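Local coordinates for protein 433aa long hypothetical phosphoribosylglycinamide formyl transferase (Pyrococcus horikoshii, PDB 2DWC) that is a member of the ATP-grasp family, with a Rossmann-like N-terminal part and a PurT-type C-terminal part, and holds adenosine-5'-diphosphate in the ATP-grasp domain, at residues B[131-135]-B[261-266]; B[137-143]-B[197-203]. All blocks are in the same frame, centred on the assembly; numbering follows the deposited sequence.

Contact 1: residues B[131-135]-B[261-266]; sequences EAKVP and RIAKRI
Arg265 of helix 253-270 lies along the chain that leaves helix 121-132. Its CB sits 3.7 Å from Val134 CG1 and also rests near Ala132 O. CG stays close to the same carbonyl oxygen. CD makes the nearest approach, 3.3 Å from Ala132 O, and still borders Val134 CG1. NE and the rest of the guanidinium then run on beside the turn, with Lys133 O over one face. The Arg265 chain is extended from CG to NE, with CG anti to its own carbonyl carbon (Arg265 chi1 -83°), which carries the charged end past Val134. Arg265 and Val134 slide by each other in opposite directions.

The Arg265 NE and Arg261 NH1 atoms are 3.0 Å apart, but both are donors and form no bond. Arg261 has its own salt bridge, from NE to Glu258.

Beneath the arginines the packing is apolar. Ala132 CB meets Ile266 CG1 at 3.9 Å. Val134 CG1 lies 3.9 Å from Ile262 CG2, while its other branch, CG2, faces Ile266 CD1 at 4.2 Å. Pro135 CG, on the proline ring, meets Ile262 CD1 at 3.9 Å. Val134, Ile262 and Ile266 all also touch Ala289 of strand 286-293.

Lys133 has positive phi (60°) and is the first residue to leave helical geometry, so the chain turns off the helix here. The contact is plain helix-end packing within the ATP-grasp domain: the turn after helix 121-132 is laid on a helix that backs the mixed sheet.

Contact 2: residues B[137-143]-B[197-203]; sequences SRYMYAT and EKIIVEE. With ADP (adenosine-5'-diphosphate), chain H.
The ring of Tyr141 has Ile199 O at its edge, near the ring plane. Ile200 runs alongside in the same direction, its CG1 3.8 Å from Tyr141 CE2. The Tyr139 ring has Ser137 O and Tyr141 CE1 at its edge, and Ile200 CD1 approaches it obliquely. Both tyrosine hydroxyls are hydrogen-bonded to Glu126 OE1.

The carboxylate of Glu202 is met from above its plane by Ser137 OG, which donates to OE2 at 2.9 Å. The same OE2 accepts a hydrogen bond from N6 of ADP at 3.1 Å, and Glu203 O accepts another. Two acceptors thus grip the adenine amino group. Glu202 OE1 forms a salt bridge with Lys162.

The extended chain of Glu203 turns toward Arg138, just ahead of strand 139-142, with CG between its own backbone N and carbonyl carbon (chi1 54°). Glu203 OE1 accepts a hydrogen bond from Arg138 N at 2.9 Å through its anti lone pair. Arg138 NE is a long 3.8 Å from Glu203 OE1, an attraction of charges alone.

Beyond this end the backbones form an antiparallel ladder. Met140 with Val201 and Ala142 with Ile199 are hydrogen-bonded pairs; Val201 N to Met140 O is nearly straight (173°).

Strand 139-142 is an outermost strand of its four-stranded antiparallel sheet, and strand 199-203 pairs onward with 159-163. Helix 121-132 touches the face bearing the tyrosines; helix 145-155 packs against Met140 and Val201 on the other.

How the contacts relate
Both contacts lie in the ATP-grasp domain, with centres about 20 Å apart. The chain order is 131-135, 137-143, 197-203, then 261-266, so contact 2 is nested inside the loop closed by contact 1. Segments 131-135 and 137-143 adjoin in sequence, and the two contacts do not otherwise touch. Helix 121-132 is shared: its end enters contact 1, and its side chains touch Tyr139 and Tyr141 of contact 2. Contact 1 belongs to the part built on the mixed sheet, contact 2 to the small antiparallel sheet. Contact 2 supplies part of the ADP pocket, at the adenine amino group, while the Pro135 side chain is about 12 Å from ADP.

Contact 1: residues B[131-135]-B[261-266]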
loop_
_atom_site.group_PDB
_atom_site.type_symbol
_atom_site.label_atom_id
_atom_site.label_comp_id
_atom_site.label_asym_id
_atom_site.label_seq_id
_atom_site.Cartn_x
_atom_site.Cartn_y
_atom_site.Cartn_z
ATOM N N GLU B 131 -8.143 -37.430 -3.760
ATOM C CA GLU B 131 -8.288 -36.686 -5.006
ATOM C C GLU B 131 -7.024 -35.995 -5.518
ATOM O O GLU B 131 -6.681 -36.113 -6.681
ATOM C CB GLU B 131 -9.391 -35.654 -4.867
ATOM C CG GLU B 131 -10.694 -36.213 -4.350
ATOM C CD GLU B 131 -11.777 -35.150 -4.312
ATOM O OE1 GLU B 131 -12.213 -34.702 -5.401
ATOM O OE2 GLU B 131 -12.178 -34.754 -3.195
ATOM N N ALA B 132 -6.340 -35.236 -4.667
ATOM C CA ALA B 132 -5.136 -34.565 -5.137
ATOM C C ALA B 132 -4.013 -35.594 -5.302
ATOM O O ALA B 132 -3.131 -35.410 -6.127
ATOM C CB ALA B 132 -4.681 -33.455 -4.104
ATOM N N LYS B 133 -4.044 -36.634 -4.467
ATOM C CA LYS B 133 -3.042 -37.700 -4.471
ATOM C C LYS B 133 -1.654 -37.167 -4.202
ATOM O O LYS B 133 -0.750 -37.272 -5.034
ATOM C CB LYS B 133 -3.084 -38.447 -5.806
ATOM C CG LYS B 133 -4.408 -39.101 -6.042
ATOM C CD LYS B 133 -4.418 -39.782 -7.408
ATOM C CE LYS B 133 -5.742 -40.479 -7.685
ATOM N NZ LYS B 133 -5.701 -41.167 -9.018
ATOM N N VAL B 134 -1.500 -36.548 -3.036
ATOM C CA VAL B 134 -0.219 -35.983 -2.650
ATOM C C VAL B 134 0.197 -36.615 -1.351
ATOM O O VAL B 134 -0.630 -37.072 -0.577
ATOM C CB VAL B 134 -0.300 -34.433 -2.457
ATOM C CG1 VAL B 134 -0.579 -33.756 -3.788
ATOM C CG2 VAL B 134 -1.362 -34.095 -1.437
ATOM N N PRO B 135 1.506 -36.645 -1.088
ATOM C CA PRO B 135 1.987 -37.242 0.156
ATOM C C PRO B 135 1.598 -36.452 1.395
ATOM O O PRO B 135 1.562 -35.221 1.374
ATOM C CB PRO B 135 3.508 -37.310 -0.048
ATOM C CG PRO B 135 3.793 -36.175 -0.978
ATOM C CD PRO B 135 2.602 -36.106 -1.918
ATOM N N ARG B 261 4.673 -28.764 -7.322
ATOM C CA ARG B 261 3.902 -29.886 -7.837
ATOM C C ARG B 261 2.734 -30.272 -6.914
ATOM O O ARG B 261 1.604 -30.520 -7.384
ATOM C CB ARG B 261 4.851 -31.107 -8.026
ATOM C CG ARG B 261 4.204 -32.308 -8.747
ATOM C CD ARG B 261 5.105 -33.572 -8.688
ATOM N NE ARG B 261 5.142 -34.198 -7.364
ATOM C CZ ARG B 261 4.143 -34.900 -6.830
ATOM N NH1 ARG B 261 3.005 -35.071 -7.504
ATOM N NH2 ARG B 261 4.292 -35.451 -5.629
ATOM N N ILE B 262 3.016 -30.354 -5.620
ATOM C CA ILE B 262 1.999 -30.735 -4.622
ATOM C C ILE B 262 0.919 -29.648 -4.549
ATOM O O ILE B 262 -0.293 -29.946 -4.547
ATOM C CB ILE B 262 2.664 -30.952 -3.248
ATOM C CG1 ILE B 262 3.395 -32.308 -3.275
ATOM C CG2 ILE B 262 1.624 -30.952 -2.120
ATOM C CD1 ILE B 262 4.311 -32.530 -2.163
ATOM N N ALA B 263 1.357 -28.389 -4.484
ATOM C CA ALA B 263 0.370 -27.284 -4.443
ATOM C C ALA B 263 -0.535 -27.339 -5.683
ATOM O O ALA B 263 -1.757 -27.195 -5.585
ATOM C CB ALA B 263 1.128 -25.873 -4.368
ATOM N N LYS B 264 0.034 -27.564 -6.866
ATOM C CA LYS B 264 -0.781 -27.607 -8.081
ATOM C C LYS B 264 -1.845 -28.702 -8.044
ATOM O O LYS B 264 -2.996 -28.483 -8.460
ATOM C CB LYS B 264 0.124 -27.794 -9.314
ATOM C CG LYS B 264 -0.614 -27.896 -10.668
ATOM C CD LYS B 264 -1.242 -26.598 -11.086
ATOM C CE LYS B 264 -1.475 -26.534 -12.614
ATOM N NZ LYS B 264 -2.416 -27.585 -13.120
ATOM N N ARG B 265 -1.461 -29.877 -7.552
ATOM C CA ARG B 265 -2.408 -31.001 -7.476
ATOM C C ARG B 265 -3.553 -30.644 -6.525
ATOM O O ARG B 265 -4.701 -30.972 -6.790
ATOM C CB ARG B 265 -1.696 -32.260 -6.981
ATOM C CG ARG B 265 -0.962 -33.028 -8.090
ATOM C CD ARG B 265 -0.298 -34.256 -7.489
ATOM N NE ARG B 265 0.184 -35.202 -8.481
ATOM C CZ ARG B 265 -0.596 -35.849 -9.339
ATOM N NH1 ARG B 265 -1.915 -35.645 -9.339
ATOM N NH2 ARG B 265 -0.053 -36.719 -10.182
ATOM N N ILE B 266 -3.234 -29.926 -5.454
ATOM C CA ILE B 266 -4.262 -29.550 -4.484
ATOM C C ILE B 266 -5.176 -28.457 -5.032
ATOM O O ILE B 266 -6.395 -28.567 -4.955
ATOM C CB ILE B 266 -3.635 -29.084 -3.175
ATOM C CG1 ILE B 266 -3.051 -30.307 -2.443
ATOM C CG2 ILE B 266 -4.707 -28.382 -2.282
ATOM C CD1 ILE B 266 -2.046 -29.947 -1.325
#

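Contact 2: residues B[137-143]-B[197-203]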
loop_
_atom_site.group_PDB
_atom_site.type_symbol
_atom_site.label_atom_id
_atom_site.label_comp_id
_atom_site.label_asym_id
_atom_site.label_seq_id
_atom_site.Cartn_x
_atom_site.Cartn_y
_atom_site.Cartn_z
ATOM N N SER B 137 1.345 -36.930 6.055
ATOM C CA SER B 137 1.713 -37.717 7.227
ATOM C C SER B 137 0.783 -38.928 7.276
ATOM O O SER B 137 -0.343 -38.874 6.781
ATOM C CB SER B 137 1.508 -36.896 8.496
ATOM O OG SER B 137 0.138 -36.524 8.671
ATOM N N ARG B 138 1.242 -40.030 7.861
ATOM C CA ARG B 138 0.375 -41.197 8.001
ATOM C C ARG B 138 -0.654 -40.825 9.037
ATOM O O ARG B 138 -0.348 -40.131 10.005
ATOM C CB ARG B 138 1.156 -42.423 8.503
ATOM C CG ARG B 138 2.236 -42.882 7.560
ATOM C CD ARG B 138 3.111 -43.931 8.237
ATOM N NE ARG B 138 4.387 -44.092 7.549
ATOM C CZ ARG B 138 4.506 -44.537 6.303
ATOM N NH1 ARG B 138 3.417 -44.867 5.618
ATOM N NH2 ARG B 138 5.707 -44.646 5.738
ATOM N N TYR B 139 -1.874 -41.323 8.882
ATOM C CA TYR B 139 -2.907 -40.952 9.829
ATOM C C TYR B 139 -4.027 -41.991 9.936
ATOM O O TYR B 139 -4.126 -42.909 9.114
ATOM C CB TYR B 139 -3.533 -39.626 9.386
ATOM C CG TYR B 139 -4.275 -39.785 8.075
ATOM C CD1 TYR B 139 -3.591 -39.778 6.853
ATOM C CD2 TYR B 139 -5.659 -40.038 8.050
ATOM C CE1 TYR B 139 -4.254 -40.024 5.661
ATOM C CE2 TYR B 139 -6.335 -40.289 6.844
ATOM C CZ TYR B 139 -5.626 -40.284 5.660
ATOM O OH TYR B 139 -6.277 -40.546 4.479
ATOM N N MET B 140 -4.887 -41.774 10.923
ATOM C CA MET B 140 -6.069 -42.591 11.207
ATOM C C MET B 140 -7.058 -41.701 11.944
ATOM O O MET B 140 -6.663 -40.735 12.582
ATOM C CB MET B 140 -5.721 -43.750 12.134
ATOM C CG MET B 140 -4.866 -44.803 11.519
ATOM S SD MET B 140 -4.574 -46.117 12.738
ATOM C CE MET B 140 -6.228 -46.479 13.229
ATOM N N TYR B 141 -8.340 -42.037 11.890
ATOM C CA TYR B 141 -9.328 -41.253 12.618
ATOM C C TYR B 141 -9.843 -42.080 13.790
ATOM O O TYR B 141 -9.783 -43.312 13.763
ATOM C CB TYR B 141 -10.519 -40.893 11.729
ATOM C CG TYR B 141 -10.150 -40.148 10.467
ATOM C CD1 TYR B 141 -10.158 -40.795 9.224
ATOM C CD2 TYR B 141 -9.758 -38.824 10.514
ATOM C CE1 TYR B 141 -9.786 -40.134 8.064
ATOM C CE2 TYR B 141 -9.375 -38.139 9.350
ATOM C CZ TYR B 141 -9.392 -38.794 8.136
ATOM O OH TYR B 141 -9.028 -38.150 6.983
ATOM N N ALA B 142 -10.359 -41.408 14.812
ATOM C CA ALA B 142 -10.914 -42.085 15.981
ATOM C C ALA B 142 -12.196 -41.358 16.343
ATOM O O ALA B 142 -12.235 -40.140 16.311
ATOM C CB ALA B 142 -9.953 -42.030 17.141
ATOM N N THR B 143 -13.240 -42.111 16.672
ATOM C CA THR B 143 -14.520 -41.543 17.045
ATOM C C THR B 143 -14.834 -41.894 18.497
ATOM O O THR B 143 -15.781 -41.379 19.089
ATOM C CB THR B 143 -15.646 -42.088 16.147
ATOM O OG1 THR B 143 -15.466 -41.599 14.813
ATOM C CG2 THR B 143 -17.005 -41.649 16.664
ATOM N N GLU B 197 -17.574 -36.735 18.801
ATOM C CA GLU B 197 -16.176 -36.316 18.830
ATOM C C GLU B 197 -15.329 -37.121 17.843
ATOM O O GLU B 197 -15.142 -38.325 18.006
ATOM C CB GLU B 197 -15.604 -36.464 20.244
ATOM C CG GLU B 197 -14.161 -35.973 20.381
ATOM C CD GLU B 197 -13.588 -36.193 21.773
ATOM O OE1 GLU B 197 -12.389 -35.895 21.983
ATOM O OE2 GLU B 197 -14.337 -36.664 22.656
ATOM N N LYS B 198 -14.808 -36.440 16.828
ATOM C CA LYS B 198 -13.985 -37.065 15.793
ATOM C C LYS B 198 -12.550 -36.519 15.899
ATOM O O LYS B 198 -12.341 -35.320 16.085
ATOM C CB LYS B 198 -14.572 -36.750 14.416
ATOM C CG LYS B 198 -13.898 -37.471 13.269
ATOM C CD LYS B 198 -14.717 -38.658 12.800
ATOM C CE LYS B 198 -13.933 -39.477 11.789
ATOM N NZ LYS B 198 -14.761 -40.476 11.057
ATOM N N ILE B 199 -11.557 -37.397 15.791
ATOM C CA ILE B 199 -10.169 -36.971 15.915
ATOM C C ILE B 199 -9.312 -37.583 14.817
ATOM O O ILE B 199 -9.600 -38.696 14.351
ATOM C CB ILE B 199 -9.583 -37.413 17.288
ATOM C CG1 ILE B 199 -10.252 -36.632 18.427
ATOM C CG2 ILE B 199 -8.078 -37.225 17.304
ATOM C CD1 ILE B 199 -9.802 -37.057 19.825
ATOM N N ILE B 200 -8.289 -36.848 14.364
ATOM C CA ILE B 200 -7.380 -37.410 13.376
ATOM C C ILE B 200 -6.072 -37.573 14.137
ATOM O O ILE B 200 -5.652 -36.682 14.883
ATOM C CB ILE B 200 -7.177 -36.506 12.102
ATOM C CG1 ILE B 200 -6.167 -37.174 11.166
ATOM C CG2 ILE B 200 -6.714 -35.107 12.497
ATOM C CD1 ILE B 200 -5.938 -36.463 9.835
ATOM N N VAL B 201 -5.469 -38.747 13.995
ATOM C CA VAL B 201 -4.216 -39.060 14.661
ATOM C C VAL B 201 -3.154 -39.166 13.584
ATOM O O VAL B 201 -3.289 -39.974 12.659
ATOM C CB VAL B 201 -4.300 -40.429 15.410
ATOM C CG1 VAL B 201 -2.964 -40.720 16.086
ATOM C CG2 VAL B 201 -5.418 -40.384 16.452
ATOM N N GLU B 202 -2.090 -38.370 13.700
ATOM C CA GLU B 202 -1.044 -38.375 12.680
ATOM C C GLU B 202 0.343 -38.710 13.196
ATOM O O GLU B 202 0.694 -38.350 14.317
ATOM C CB GLU B 202 -0.925 -36.981 12.026
ATOM C CG GLU B 202 -2.217 -36.410 11.477
ATOM C CD GLU B 202 -2.011 -35.009 10.871
ATOM O OE1 GLU B 202 -3.009 -34.303 10.649
ATOM O OE2 GLU B 202 -0.847 -34.632 10.619
ATOM N N GLU B 203 1.154 -39.325 12.336
ATOM C CA GLU B 203 2.536 -39.595 12.723
ATOM C C GLU B 203 3.297 -38.263 12.820
ATOM O O GLU B 203 2.968 -37.287 12.126
ATOM C CB GLU B 203 3.230 -40.481 11.692
ATOM C CG GLU B 203 3.166 -39.941 10.305
ATOM C CD GLU B 203 4.287 -40.443 9.426
ATOM O OE1 GLU B 203 4.115 -40.403 8.202
ATOM O OE2 GLU B 203 5.343 -40.867 9.950
HETATM P PB ADP H . -3.725 -25.706 12.798
HETATM O O1B ADP H . -4.335 -24.873 11.737
HETATM O O2B ADP H . -2.543 -25.159 13.747
HETATM O O3B ADP H . -4.490 -26.973 13.428
HETATM P PA ADP H . -2.147 -27.993 12.418
HETATM O O1A ADP H . -2.789 -28.446 13.672
HETATM O O2A ADP H . -2.382 -29.050 11.229
HETATM O O3A ADP H . -2.739 -26.594 11.887
HETATM O "O5'" ADP H . -0.560 -27.805 12.588
HETATM C "C5'" ADP H . -0.040 -26.901 13.566
HETATM C "C4'" ADP H . 1.445 -27.195 13.767
HETATM O "O4'" ADP H . 1.665 -28.405 14.510
HETATM C "C3'" ADP H . 2.096 -27.447 12.408
HETATM O "O3'" ADP H . 2.385 -26.191 11.789
HETATM C "C2'" ADP H . 3.385 -28.091 12.911
HETATM O "O2'" ADP H . 4.185 -27.101 13.563
HETATM C "C1'" ADP H . 2.818 -29.060 13.949
HETATM N N9 ADP H . 2.350 -30.312 13.309
HETATM C C8 ADP H . 1.107 -30.588 12.928
HETATM N N7 ADP H . 1.062 -31.818 12.414
HETATM C C5 ADP H . 2.283 -32.327 12.474
HETATM C C6 ADP H . 2.852 -33.540 12.089
HETATM N N6 ADP H . 2.097 -34.504 11.574
HETATM N N1 ADP H . 4.165 -33.727 12.280
HETATM C C2 ADP H . 4.920 -32.791 12.826
HETATM N N3 ADP H . 4.413 -31.629 13.206
HETATM C C4 ADP H . 3.112 -31.369 13.044
#